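Local coordinates for SH3 domain-containing protein (PDB 4NQI) that remodels membranes through its inverse BAR domain in osmoregulation, phagocytosis and cytokinesis, and probably binds phosphatidylinositol lipids, at residues E18-T23 and R178-M183; T36-A41 and N101-P106; Q47-L52 and D94-L99; Q109-D114 and R185-T190. All blocks are in the same frame, centred on the assembly; numbering follows the deposited sequence.

Contact 1. Residues E18-T23 and R178-M183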
loop_
_atom_site.group_PDB
_atom_site.type_symbol
_atom_site.label_atom_id
_atom_site.label_comp_id
_atom_site.label_asym_id
_atom_site.label_seq_id
_atom_site.Cartn_x
_atom_site.Cartn_y
_atom_site.Cartn_z
ATOM N N GLU B 18 -33.593 31.145 1.079
ATOM C CA GLU B 18 -33.766 29.694 1.150
ATOM C C GLU B 18 -32.449 28.919 1.076
ATOM O O GLU B 18 -32.239 27.980 1.842
ATOM C CB GLU B 18 -34.728 29.207 0.062
ATOM N N ILE B 19 -31.567 29.308 0.158
ATOM C CA ILE B 19 -30.281 28.630 0.002
ATOM C C ILE B 19 -29.351 28.942 1.176
ATOM O O ILE B 19 -28.608 28.070 1.637
ATOM C CB ILE B 19 -29.589 29.007 -1.326
ATOM C CG1 ILE B 19 -30.526 28.769 -2.514
ATOM C CG2 ILE B 19 -28.288 28.236 -1.494
ATOM C CD1 ILE B 19 -31.155 27.390 -2.555
ATOM N N THR B 20 -29.395 30.187 1.648
ATOM C CA THR B 20 -28.618 30.609 2.812
ATOM C C THR B 20 -28.970 29.728 4.007
ATOM O O THR B 20 -28.089 29.180 4.674
ATOM C CB THR B 20 -28.895 32.087 3.164
ATOM O OG1 THR B 20 -28.810 32.891 1.981
ATOM C CG2 THR B 20 -27.894 32.599 4.189
ATOM N N LEU B 21 -30.270 29.590 4.256
ATOM C CA LEU B 21 -30.786 28.721 5.308
ATOM C C LEU B 21 -30.401 27.261 5.085
ATOM O O LEU B 21 -30.063 26.553 6.035
ATOM C CB LEU B 21 -32.306 28.848 5.391
ATOM N N LYS B 22 -30.458 26.815 3.831
ATOM C CA LYS B 22 -30.120 25.435 3.495
ATOM C C LYS B 22 -28.629 25.154 3.682
ATOM O O LYS B 22 -28.251 24.078 4.154
ATOM C CB LYS B 22 -30.535 25.100 2.059
ATOM C CG LYS B 22 -30.362 23.626 1.713
ATOM N N THR B 23 -27.791 26.119 3.307
ATOM C CA THR B 23 -26.343 25.990 3.467
ATOM C C THR B 23 -25.963 26.016 4.949
ATOM O O THR B 23 -25.055 25.300 5.383
ATOM C CB THR B 23 -25.587 27.110 2.722
ATOM O OG1 THR B 23 -26.087 27.221 1.383
ATOM C CG2 THR B 23 -24.093 26.817 2.681
ATOM N N ARG B 178 -23.411 34.801 -0.068
ATOM C CA ARG B 178 -22.009 34.679 -0.453
ATOM C C ARG B 178 -21.182 34.182 0.720
ATOM O O ARG B 178 -20.416 33.226 0.592
ATOM C CB ARG B 178 -21.451 36.035 -0.886
ATOM C CG ARG B 178 -21.788 36.455 -2.302
ATOM C CD ARG B 178 -20.928 37.639 -2.727
ATOM N NE ARG B 178 -21.014 37.901 -4.161
ATOM C CZ ARG B 178 -21.969 38.629 -4.730
ATOM N NH1 ARG B 178 -22.926 39.168 -3.987
ATOM N NH2 ARG B 178 -21.970 38.816 -6.043
ATOM N N ASP B 179 -21.345 34.850 1.860
ATOM C CA ASP B 179 -20.563 34.566 3.057
ATOM C C ASP B 179 -20.627 33.099 3.472
ATOM O O ASP B 179 -19.606 32.504 3.818
ATOM C CB ASP B 179 -21.008 35.465 4.216
ATOM C CG ASP B 179 -20.602 36.918 4.022
ATOM O OD1 ASP B 179 -19.748 37.187 3.150
ATOM O OD2 ASP B 179 -21.129 37.788 4.747
ATOM N N VAL B 180 -21.821 32.514 3.417
ATOM C CA VAL B 180 -22.004 31.130 3.852
ATOM C C VAL B 180 -21.608 30.098 2.785
ATOM O O VAL B 180 -21.027 29.061 3.115
ATOM C CB VAL B 180 -23.441 30.872 4.383
ATOM C CG1 VAL B 180 -24.459 30.945 3.258
ATOM C CG2 VAL B 180 -23.519 29.534 5.095
ATOM N N VAL B 181 -21.902 30.385 1.516
ATOM C CA VAL B 181 -21.499 29.500 0.422
ATOM C C VAL B 181 -19.975 29.392 0.370
ATOM O O VAL B 181 -19.422 28.317 0.122
ATOM C CB VAL B 181 -22.056 29.973 -0.945
ATOM C CG1 VAL B 181 -21.455 29.165 -2.090
ATOM C CG2 VAL B 181 -23.566 29.850 -0.972
ATOM N N LEU B 182 -19.303 30.510 0.630
ATOM C CA LEU B 182 -17.845 30.537 0.657
ATOM C C LEU B 182 -17.284 29.890 1.925
ATOM O O LEU B 182 -16.163 29.386 1.921
ATOM C CB LEU B 182 -17.321 31.967 0.499
ATOM C CG LEU B 182 -17.596 32.625 -0.855
ATOM C CD1 LEU B 182 -16.795 33.910 -1.033
ATOM C CD2 LEU B 182 -17.310 31.654 -1.990
HETATM N N MSE B 183 -18.061 29.905 3.005
HETATM C CA MSE B 183 -17.678 29.188 4.220
HETATM C C MSE B 183 -17.647 27.682 3.963
HETATM O O MSE B 183 -16.818 26.965 4.523
HETATM C CB MSE B 183 -18.648 29.498 5.364
HETATM C CG MSE B 183 -18.320 30.761 6.148
HETATM SE SE MSE B 183 -19.615 31.107 7.563
HETATM C CE MSE B 183 -19.647 29.331 8.361
#
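Thr20 meets segment 178-183 through its methyl: CG2 lies 3.9 Å from CG1 of Val180, while its hydroxyl is bonded to the carbonyl oxygen of Val16 one turn earlier. One turn further on, Thr23 points toward the partner helix. Its CG2 comes to 3.7 Å from CG2 of Val180, and its CB touches both methyls of that valine. The two threonines form part of a hole that Ile24 and Leu27 complete, and Val180 fills it as a knob. The arrangement resembles the knobs-into-holes packing of coiled coils, here joining helices 15-64 and 152-224 of the I-BAR domain. The local axes pass 9.3 Å apart and cross at 35°, a spacing that fits the methyls of threonine and valine. Threonine suits such a place because its hydroxyl can be satisfied by its own helix. OG1 of Thr23, set anti to the carbonyl carbon (chi1 -49°), reaches back 2.7 Å to the O of Ile19. It arrives above the carbonyl plane, whereas N of Thr23 bonds the same oxygen from the other face. Val181 adds a looser contact with Thr23 and also packs on Leu230 of the second subunit.

Contact 2. Residues T36-A41 and N101-P106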
loop_
_atom_site.group_PDB
_atom_site.type_symbol
_atom_site.label_atom_id
_atom_site.label_comp_id
_atom_site.label_asym_id
_atom_site.label_seq_id
_atom_site.Cartn_x
_atom_site.Cartn_y
_atom_site.Cartn_z
ATOM N N THR B 36 -17.011 13.406 10.296
ATOM C CA THR B 36 -16.452 12.713 11.455
ATOM C C THR B 36 -16.390 11.201 11.210
ATOM O O THR B 36 -15.526 10.508 11.755
ATOM C CB THR B 36 -17.245 13.027 12.742
ATOM O OG1 THR B 36 -17.436 14.443 12.850
ATOM C CG2 THR B 36 -16.499 12.539 13.971
ATOM N N GLU B 37 -17.302 10.695 10.382
ATOM C CA GLU B 37 -17.261 9.293 9.973
ATOM C C GLU B 37 -16.028 9.018 9.116
ATOM O O GLU B 37 -15.393 7.971 9.250
ATOM C CB GLU B 37 -18.527 8.917 9.201
ATOM C CG GLU B 37 -19.781 8.852 10.055
ATOM C CD GLU B 37 -19.691 7.806 11.150
ATOM O OE1 GLU B 37 -19.475 6.619 10.829
ATOM O OE2 GLU B 37 -19.838 8.175 12.334
ATOM N N VAL B 38 -15.697 9.964 8.236
ATOM C CA VAL B 38 -14.498 9.874 7.404
ATOM C C VAL B 38 -13.236 9.803 8.270
ATOM O O VAL B 38 -12.307 9.048 7.970
ATOM C CB VAL B 38 -14.401 11.070 6.429
ATOM C CG1 VAL B 38 -13.094 11.035 5.652
ATOM C CG2 VAL B 38 -15.590 11.082 5.473
ATOM N N ILE B 39 -13.218 10.586 9.349
ATOM C CA ILE B 39 -12.104 10.590 10.295
ATOM C C ILE B 39 -11.953 9.226 10.975
ATOM O O ILE B 39 -10.861 8.651 10.985
ATOM C CB ILE B 39 -12.282 11.680 11.379
ATOM C CG1 ILE B 39 -12.394 13.073 10.746
ATOM C CG2 ILE B 39 -11.135 11.638 12.378
ATOM C CD1 ILE B 39 -11.075 13.646 10.255
ATOM N N LYS B 40 -13.048 8.720 11.543
ATOM C CA LYS B 40 -13.066 7.398 12.170
ATOM C C LYS B 40 -12.596 6.328 11.196
ATOM O O LYS B 40 -11.779 5.472 11.538
ATOM C CB LYS B 40 -14.479 7.043 12.639
ATOM C CG LYS B 40 -15.013 7.879 13.793
ATOM C CD LYS B 40 -16.452 7.483 14.103
ATOM N N ALA B 41 -13.131 6.382 9.981
ATOM C CA ALA B 41 -12.763 5.434 8.937
ATOM C C ALA B 41 -11.280 5.548 8.583
ATOM O O ALA B 41 -10.590 4.537 8.428
ATOM C CB ALA B 41 -13.622 5.648 7.711
ATOM N N ASN B 101 -1.142 12.493 11.217
ATOM C CA ASN B 101 -0.655 13.807 11.634
ATOM C C ASN B 101 -1.115 14.960 10.740
ATOM O O ASN B 101 -1.314 16.076 11.218
ATOM C CB ASN B 101 0.876 13.807 11.714
ATOM C CG ASN B 101 1.409 12.838 12.754
ATOM O OD1 ASN B 101 0.795 12.631 13.803
ATOM N ND2 ASN B 101 2.563 12.241 12.469
ATOM N N GLU B 102 -1.272 14.688 9.446
ATOM C CA GLU B 102 -1.570 15.734 8.468
ATOM C C GLU B 102 -3.046 15.808 8.075
ATOM O O GLU B 102 -3.495 16.830 7.551
ATOM C CB GLU B 102 -0.710 15.562 7.211
ATOM C CG GLU B 102 0.789 15.449 7.472
ATOM C CD GLU B 102 1.447 16.795 7.701
ATOM O OE1 GLU B 102 0.738 17.824 7.651
ATOM O OE2 GLU B 102 2.675 16.825 7.926
ATOM N N PHE B 103 -3.799 14.736 8.318
ATOM C CA PHE B 103 -5.237 14.741 8.029
ATOM C C PHE B 103 -6.129 14.530 9.254
ATOM O O PHE B 103 -6.894 15.418 9.630
ATOM C CB PHE B 103 -5.600 13.706 6.960
ATOM C CG PHE B 103 -7.083 13.551 6.757
ATOM C CD1 PHE B 103 -7.838 14.602 6.256
ATOM C CD2 PHE B 103 -7.724 12.364 7.076
ATOM C CE1 PHE B 103 -9.206 14.469 6.073
ATOM C CE2 PHE B 103 -9.089 12.224 6.893
ATOM C CZ PHE B 103 -9.830 13.280 6.392
ATOM N N ILE B 104 -6.033 13.345 9.856
ATOM C CA ILE B 104 -6.930 12.926 10.936
ATOM C C ILE B 104 -7.028 13.923 12.094
ATOM O O ILE B 104 -8.112 14.430 12.389
ATOM C CB ILE B 104 -6.550 11.525 11.468
ATOM C CG1 ILE B 104 -6.874 10.460 10.418
ATOM C CG2 ILE B 104 -7.278 11.223 12.771
ATOM C CD1 ILE B 104 -6.216 9.123 10.680
ATOM N N THR B 105 -5.901 14.203 12.741
ATOM C CA THR B 105 -5.877 15.152 13.858
ATOM C C THR B 105 -6.213 16.605 13.457
ATOM O O THR B 105 -7.012 17.256 14.132
ATOM C CB THR B 105 -4.543 15.086 14.651
ATOM O OG1 THR B 105 -4.216 13.719 14.938
ATOM C CG2 THR B 105 -4.653 15.860 15.953
ATOM N N PRO B 106 -5.611 17.124 12.366
ATOM C CA PRO B 106 -5.953 18.506 11.998
ATOM C C PRO B 106 -7.394 18.702 11.512
ATOM O O PRO B 106 -7.944 19.782 11.729
ATOM C CB PRO B 106 -4.976 18.820 10.860
ATOM C CG PRO B 106 -3.850 17.874 11.055
ATOM C CD PRO B 106 -4.477 16.621 11.568
#
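Ile39 and Ile104 lie side by side, their chains running opposite ways, and Ile39 carries most of this meeting of helices 15-64 and 72-140. Its side chain forks at CB. The short branch, CG2, lies anti to the backbone N and rests 3.9 Å from CG2 of Ile104. The longer branch starts at CG1, which touches Ile111, two turns beyond Ile104. With chi2 at -76°, it then turns its tip toward the backbone opposite: CD1 stands 3.7 Å from the O of Ile104 and 4.1 Å from CZ of Phe103, approaching that ring obliquely. Next to it, CG1 of Val38 meets CZ at the edge of the ring, 4.0 Å away. Branched aliphatic chains suit this buried place, since they fill the uneven surface around a flat ring without bringing polar atoms. Phe103 also packs edge-to-face with Phe195 of helix 152-224, and the ring of Phe191 meets it as well. Segment 101-106 has a wider pi-type turn at 101-104 and a kink at Pro106. Locally the axes are 9.8 Å apart at 131°, and the aromatic residue is wedged between three helices, part of the hydrophobic core of the I-BAR bundle.

Contact 3. Residues Q47-L52 and D94-L99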
loop_
_atom_site.group_PDB
_atom_site.type_symbol
_atom_site.label_atom_id
_atom_site.label_comp_id
_atom_site.label_asym_id
_atom_site.label_seq_id
_atom_site.Cartn_x
_atom_site.Cartn_y
_atom_site.Cartn_z
ATOM N N GLN B 47 -4.429 2.518 11.262
ATOM C CA GLN B 47 -4.054 1.457 12.195
ATOM C C GLN B 47 -3.750 0.147 11.471
ATOM O O GLN B 47 -2.781 -0.544 11.797
ATOM C CB GLN B 47 -5.149 1.255 13.249
ATOM C CG GLN B 47 -5.148 2.312 14.358
ATOM C CD GLN B 47 -6.441 2.345 15.160
ATOM O OE1 GLN B 47 -7.290 1.458 15.037
ATOM N NE2 GLN B 47 -6.598 3.377 15.982
ATOM N N GLN B 48 -4.572 -0.190 10.481
ATOM C CA GLN B 48 -4.352 -1.401 9.696
ATOM C C GLN B 48 -3.087 -1.307 8.844
ATOM O O GLN B 48 -2.422 -2.313 8.595
ATOM C CB GLN B 48 -5.568 -1.714 8.817
ATOM C CG GLN B 48 -6.824 -2.092 9.600
ATOM C CD GLN B 48 -6.619 -3.297 10.507
ATOM O OE1 GLN B 48 -5.771 -4.154 10.246
ATOM N NE2 GLN B 48 -7.401 -3.364 11.579
ATOM N N ALA B 49 -2.757 -0.094 8.407
ATOM C CA ALA B 49 -1.545 0.140 7.625
ATOM C C ALA B 49 -0.299 -0.137 8.463
ATOM O O ALA B 49 0.657 -0.755 7.984
ATOM C CB ALA B 49 -1.523 1.561 7.088
ATOM N N GLN B 50 -0.311 0.327 9.711
ATOM C CA GLN B 50 0.783 0.058 10.638
ATOM C C GLN B 50 0.911 -1.441 10.892
ATOM O O GLN B 50 2.018 -1.967 10.991
ATOM C CB GLN B 50 0.566 0.787 11.966
ATOM C CG GLN B 50 0.613 2.307 11.888
ATOM C CD GLN B 50 0.685 2.945 13.265
ATOM O OE1 GLN B 50 1.128 2.317 14.228
ATOM N NE2 GLN B 50 0.246 4.195 13.365
ATOM N N ALA B 51 -0.230 -2.115 11.001
ATOM C CA ALA B 51 -0.262 -3.557 11.232
ATOM C C ALA B 51 0.397 -4.302 10.078
ATOM O O ALA B 51 1.210 -5.202 10.292
ATOM C CB ALA B 51 -1.689 -4.028 11.417
ATOM N N LEU B 52 0.029 -3.925 8.857
ATOM C CA LEU B 52 0.639 -4.486 7.656
ATOM C C LEU B 52 2.135 -4.186 7.614
ATOM O O LEU B 52 2.930 -5.021 7.181
ATOM C CB LEU B 52 -0.045 -3.935 6.402
ATOM C CG LEU B 52 0.493 -4.433 5.058
ATOM C CD1 LEU B 52 0.364 -5.945 4.954
ATOM C CD2 LEU B 52 -0.216 -3.751 3.892
ATOM N N ASP B 94 5.524 5.362 7.771
ATOM C CA ASP B 94 5.610 6.818 7.677
ATOM C C ASP B 94 4.405 7.399 6.940
ATOM O O ASP B 94 3.926 8.486 7.275
ATOM C CB ASP B 94 6.907 7.237 6.982
ATOM C CG ASP B 94 8.141 6.927 7.813
ATOM O OD1 ASP B 94 8.006 6.731 9.042
ATOM O OD2 ASP B 94 9.249 6.889 7.236
ATOM N N VAL B 95 3.924 6.672 5.934
ATOM C CA VAL B 95 2.715 7.058 5.213
ATOM C C VAL B 95 1.512 7.091 6.158
ATOM O O VAL B 95 0.736 8.048 6.160
ATOM C CB VAL B 95 2.443 6.110 4.026
ATOM C CG1 VAL B 95 1.033 6.297 3.491
ATOM C CG2 VAL B 95 3.467 6.336 2.921
ATOM N N ALA B 96 1.377 6.051 6.976
ATOM C CA ALA B 96 0.301 5.983 7.964
ATOM C C ALA B 96 0.364 7.159 8.942
ATOM O O ALA B 96 -0.666 7.745 9.290
ATOM C CB ALA B 96 0.359 4.665 8.716
ATOM N N LYS B 97 1.578 7.497 9.373
ATOM C CA LYS B 97 1.805 8.611 10.292
ATOM C C LYS B 97 1.368 9.946 9.683
ATOM O O LYS B 97 0.833 10.806 10.384
ATOM C CB LYS B 97 3.285 8.688 10.677
ATOM C CG LYS B 97 3.845 7.449 11.376
ATOM C CD LYS B 97 3.501 7.427 12.859
ATOM C CE LYS B 97 4.701 7.007 13.704
ATOM N NZ LYS B 97 5.207 5.647 13.363
ATOM N N VAL B 98 1.610 10.114 8.382
ATOM C CA VAL B 98 1.212 11.327 7.666
ATOM C C VAL B 98 -0.308 11.477 7.643
ATOM O O VAL B 98 -0.834 12.560 7.902
ATOM C CB VAL B 98 1.767 11.339 6.223
ATOM C CG1 VAL B 98 1.088 12.416 5.387
ATOM C CG2 VAL B 98 3.277 11.547 6.232
ATOM N N LEU B 99 -1.006 10.387 7.337
ATOM C CA LEU B 99 -2.467 10.371 7.351
ATOM C C LEU B 99 -2.998 10.751 8.731
ATOM O O LEU B 99 -4.016 11.437 8.846
ATOM C CB LEU B 99 -2.989 8.989 6.949
ATOM C CG LEU B 99 -4.512 8.825 6.906
ATOM C CD1 LEU B 99 -5.122 9.734 5.854
ATOM C CD2 LEU B 99 -4.912 7.374 6.657
#
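In the hairpin of helices 15-64 and 72-140, a basic element of the I-BAR bundle, Ala49 and Ala96 face each other and let the two backbones come close. Both CB atoms point toward the opposite helix and meet at 4.0 Å, with the CA atoms of the pair 6.1 Å apart. Alanine suits the place because its methyl is the whole side chain. Gln50 adds the other contact through the aliphatic part of its chain. Its CG, placed beside the backbone N (chi1 -66°), lies 4.0 Å from CB of Ala96, and the rest of the chain runs on extended toward the edge of the contact, packing on Asp93. Glutamine fits this border position because its inner methylene can cover an alanine while its amide stays near the surface. Nearby, Lys97 makes a salt bridge with Asp93 of its own helix. Ala49 also packs on Leu52 of the second subunit, and Gln48 and Ala51 each meet the other's counterpart there, so the hairpin and the dimer interface share this region. Across the two segments the touching atoms are all carbon, which implies that shape and burial, rather than directional polar bonds, hold the helices together.

Contact 4. Residues Q109-D114 and R185-T190. With PEG (di(hydroxyethyl)ether), chain F.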
loop_
_atom_site.group_PDB
_atom_site.type_symbol
_atom_site.label_atom_id
_atom_site.label_comp_id
_atom_site.label_asym_id
_atom_site.label_seq_id
_atom_site.Cartn_x
_atom_site.Cartn_y
_atom_site.Cartn_z
ATOM N N GLN B 109 -9.940 18.660 14.512
ATOM C CA GLN B 109 -9.965 19.985 15.125
ATOM C C GLN B 109 -10.771 20.964 14.275
ATOM O O GLN B 109 -11.527 21.787 14.796
ATOM C CB GLN B 109 -8.537 20.504 15.293
ATOM C CG GLN B 109 -8.448 21.892 15.895
ATOM C CD GLN B 109 -8.907 21.926 17.335
ATOM O OE1 GLN B 109 -9.574 22.867 17.767
ATOM N NE2 GLN B 109 -8.548 20.895 18.091
ATOM N N ALA B 110 -10.601 20.864 12.960
ATOM C CA ALA B 110 -11.275 21.753 12.020
ATOM C C ALA B 110 -12.795 21.561 12.020
ATOM O O ALA B 110 -13.545 22.529 11.884
ATOM C CB ALA B 110 -10.707 21.562 10.622
ATOM N N ILE B 111 -13.236 20.310 12.166
ATOM C CA ILE B 111 -14.661 19.981 12.239
ATOM C C ILE B 111 -15.331 20.718 13.402
ATOM O O ILE B 111 -16.436 21.246 13.262
ATOM C CB ILE B 111 -14.887 18.448 12.378
ATOM C CG1 ILE B 111 -14.603 17.734 11.053
ATOM C CG2 ILE B 111 -16.310 18.140 12.809
ATOM C CD1 ILE B 111 -14.714 16.214 11.130
ATOM N N GLU B 112 -14.648 20.763 14.542
ATOM C CA GLU B 112 -15.175 21.431 15.727
ATOM C C GLU B 112 -15.080 22.958 15.631
ATOM O O GLU B 112 -16.009 23.663 16.024
ATOM C CB GLU B 112 -14.482 20.907 16.987
ATOM N N ASP B 113 -13.960 23.454 15.106
ATOM C CA ASP B 113 -13.782 24.884 14.862
ATOM C C ASP B 113 -14.859 25.434 13.920
ATOM O O ASP B 113 -15.429 26.501 14.171
ATOM C CB ASP B 113 -12.387 25.155 14.285
ATOM C CG ASP B 113 -11.281 24.982 15.315
ATOM O OD1 ASP B 113 -11.566 24.487 16.425
ATOM O OD2 ASP B 113 -10.122 25.337 15.009
ATOM N N ASP B 114 -15.129 24.704 12.838
ATOM C CA ASP B 114 -16.160 25.086 11.873
ATOM C C ASP B 114 -17.552 25.062 12.487
ATOM O O ASP B 114 -18.385 25.916 12.193
ATOM C CB ASP B 114 -16.142 24.147 10.667
ATOM C CG ASP B 114 -14.939 24.355 9.780
ATOM O OD1 ASP B 114 -14.226 25.364 9.960
ATOM O OD2 ASP B 114 -14.720 23.510 8.890
ATOM N N ARG B 185 -17.247 26.180 0.852
ATOM C CA ARG B 185 -16.181 25.875 -0.103
ATOM C C ARG B 185 -14.814 25.877 0.578
ATOM O O ARG B 185 -13.932 25.096 0.220
ATOM C CB ARG B 185 -16.182 26.869 -1.269
ATOM C CG ARG B 185 -17.449 26.852 -2.122
ATOM C CD ARG B 185 -17.309 27.741 -3.360
ATOM N NE ARG B 185 -16.243 27.287 -4.250
ATOM C CZ ARG B 185 -16.403 26.363 -5.193
ATOM N NH1 ARG B 185 -17.588 25.793 -5.371
ATOM N NH2 ARG B 185 -15.380 26.005 -5.958
ATOM N N ARG B 186 -14.642 26.761 1.558
ATOM C CA ARG B 186 -13.385 26.840 2.295
ATOM C C ARG B 186 -13.218 25.653 3.240
ATOM O O ARG B 186 -12.097 25.216 3.504
ATOM C CB ARG B 186 -13.278 28.164 3.057
ATOM C CG ARG B 186 -13.034 29.371 2.158
ATOM N N LYS B 187 -14.335 25.132 3.745
ATOM C CA LYS B 187 -14.303 23.919 4.560
ATOM C C LYS B 187 -13.897 22.709 3.722
ATOM O O LYS B 187 -13.059 21.906 4.135
ATOM C CB LYS B 187 -15.663 23.650 5.217
ATOM C CG LYS B 187 -15.693 22.339 6.011
ATOM C CD LYS B 187 -17.070 22.022 6.590
ATOM C CE LYS B 187 -17.031 20.728 7.398
ATOM N NZ LYS B 187 -16.031 20.784 8.501
ATOM N N HIS B 188 -14.493 22.589 2.541
ATOM C CA HIS B 188 -14.234 21.456 1.660
ATOM C C HIS B 188 -12.816 21.486 1.088
ATOM O O HIS B 188 -12.168 20.446 0.966
ATOM C CB HIS B 188 -15.263 21.424 0.530
ATOM C CG HIS B 188 -16.652 21.091 0.982
ATOM N ND1 HIS B 188 -17.769 21.422 0.249
ATOM C CD2 HIS B 188 -17.101 20.450 2.087
ATOM C CE1 HIS B 188 -18.851 21.004 0.885
ATOM N NE2 HIS B 188 -18.472 20.412 2.003
ATOM N N ALA B 189 -12.343 22.678 0.732
ATOM C CA ALA B 189 -10.994 22.840 0.191
ATOM C C ALA B 189 -9.922 22.467 1.217
ATOM O O ALA B 189 -8.915 21.844 0.874
ATOM C CB ALA B 189 -10.789 24.265 -0.301
ATOM N N THR B 190 -10.140 22.857 2.470
ATOM C CA THR B 190 -9.238 22.500 3.563
ATOM C C THR B 190 -9.225 20.985 3.773
ATOM O O THR B 190 -8.178 20.396 4.049
ATOM C CB THR B 190 -9.646 23.201 4.873
ATOM O OG1 THR B 190 -9.444 24.614 4.748
ATOM C CG2 THR B 190 -8.826 22.688 6.044
HETATM C C1 PEG F . -12.415 21.689 7.475
HETATM O O1 PEG F . -12.289 20.844 6.390
HETATM C C2 PEG F . -12.157 23.144 7.267
HETATM O O2 PEG F . -11.799 23.926 8.347
HETATM C C3 PEG F . -11.254 25.174 8.117
HETATM C C4 PEG F . -12.027 26.114 7.252
HETATM O O4 PEG F . -13.381 26.240 7.498
#
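The carboxylate of Asp114 is the flat group at the centre, gripped from helix 152-224 by Lys187. NZ of Lys187 forms a salt bridge at 3.0 Å to OD2 of Asp114, which offers its anti lone pair, away from OD1. CG of Lys187 lies on one side of the carboxylate plane, 3.3 Å from OD2 of Asp114, so the lysine chain passes aslant over the carboxylate, whose charge it would offset. Terminal O4 of a bound di(hydroxyethyl)ether is on that same side and donates a 2.7 Å hydrogen bond to OD1 of Asp114. Three extended torsions carry the Lys187 chain across the gap, and the last turn (chi4 57°) brings NZ back to the acid. There its charge also meets the ring of Phe35 in a cation-pi interaction. Phe35 belongs to helix 15-64, so a single lysine ties together all three long helices of the I-BAR bundle. The ether, probably from the crystallisation liquor, sits between the other two: its O1 donates to the backbone O of Lys187 at 2.6 Å and it also bonds Asn107. CB of Ala110 comes 3.5 Å from the ligand's O2. The hydroxyl OG1 of Thr190 turns back to the O of Arg186, at 3.0 Å, while its CB and CG2 pack against C2 of the ether. On the face turned to the second subunit, the ring of His188 packs edge-to-face with Phe78 of that subunit.

Overall arrangement
The four contacts join the three long helices pairwise. Contacts 2 and 3 both pair helix 15-64 with helix 72-140, their centres 13 Å apart, and a probable 3.0 Å hydrogen bond from Ile104 N to Leu99 O runs between them. The centres of contacts 4 and 2 are 12 Å apart; Ile111 connects them, its CD1 lying 3.7 Å from OG1 of Thr36. Contact 1 shares helix 152-224 with contact 4, on adjoining segments with centres 15 Å apart, but stands about 37 Å, centre to centre, from contact 3, a measure of how elongated the domain is. The apolar contacts 1 to 3 contrast with the salt-bridged, ligand-bearing contact 4, and all four touch the second subunit.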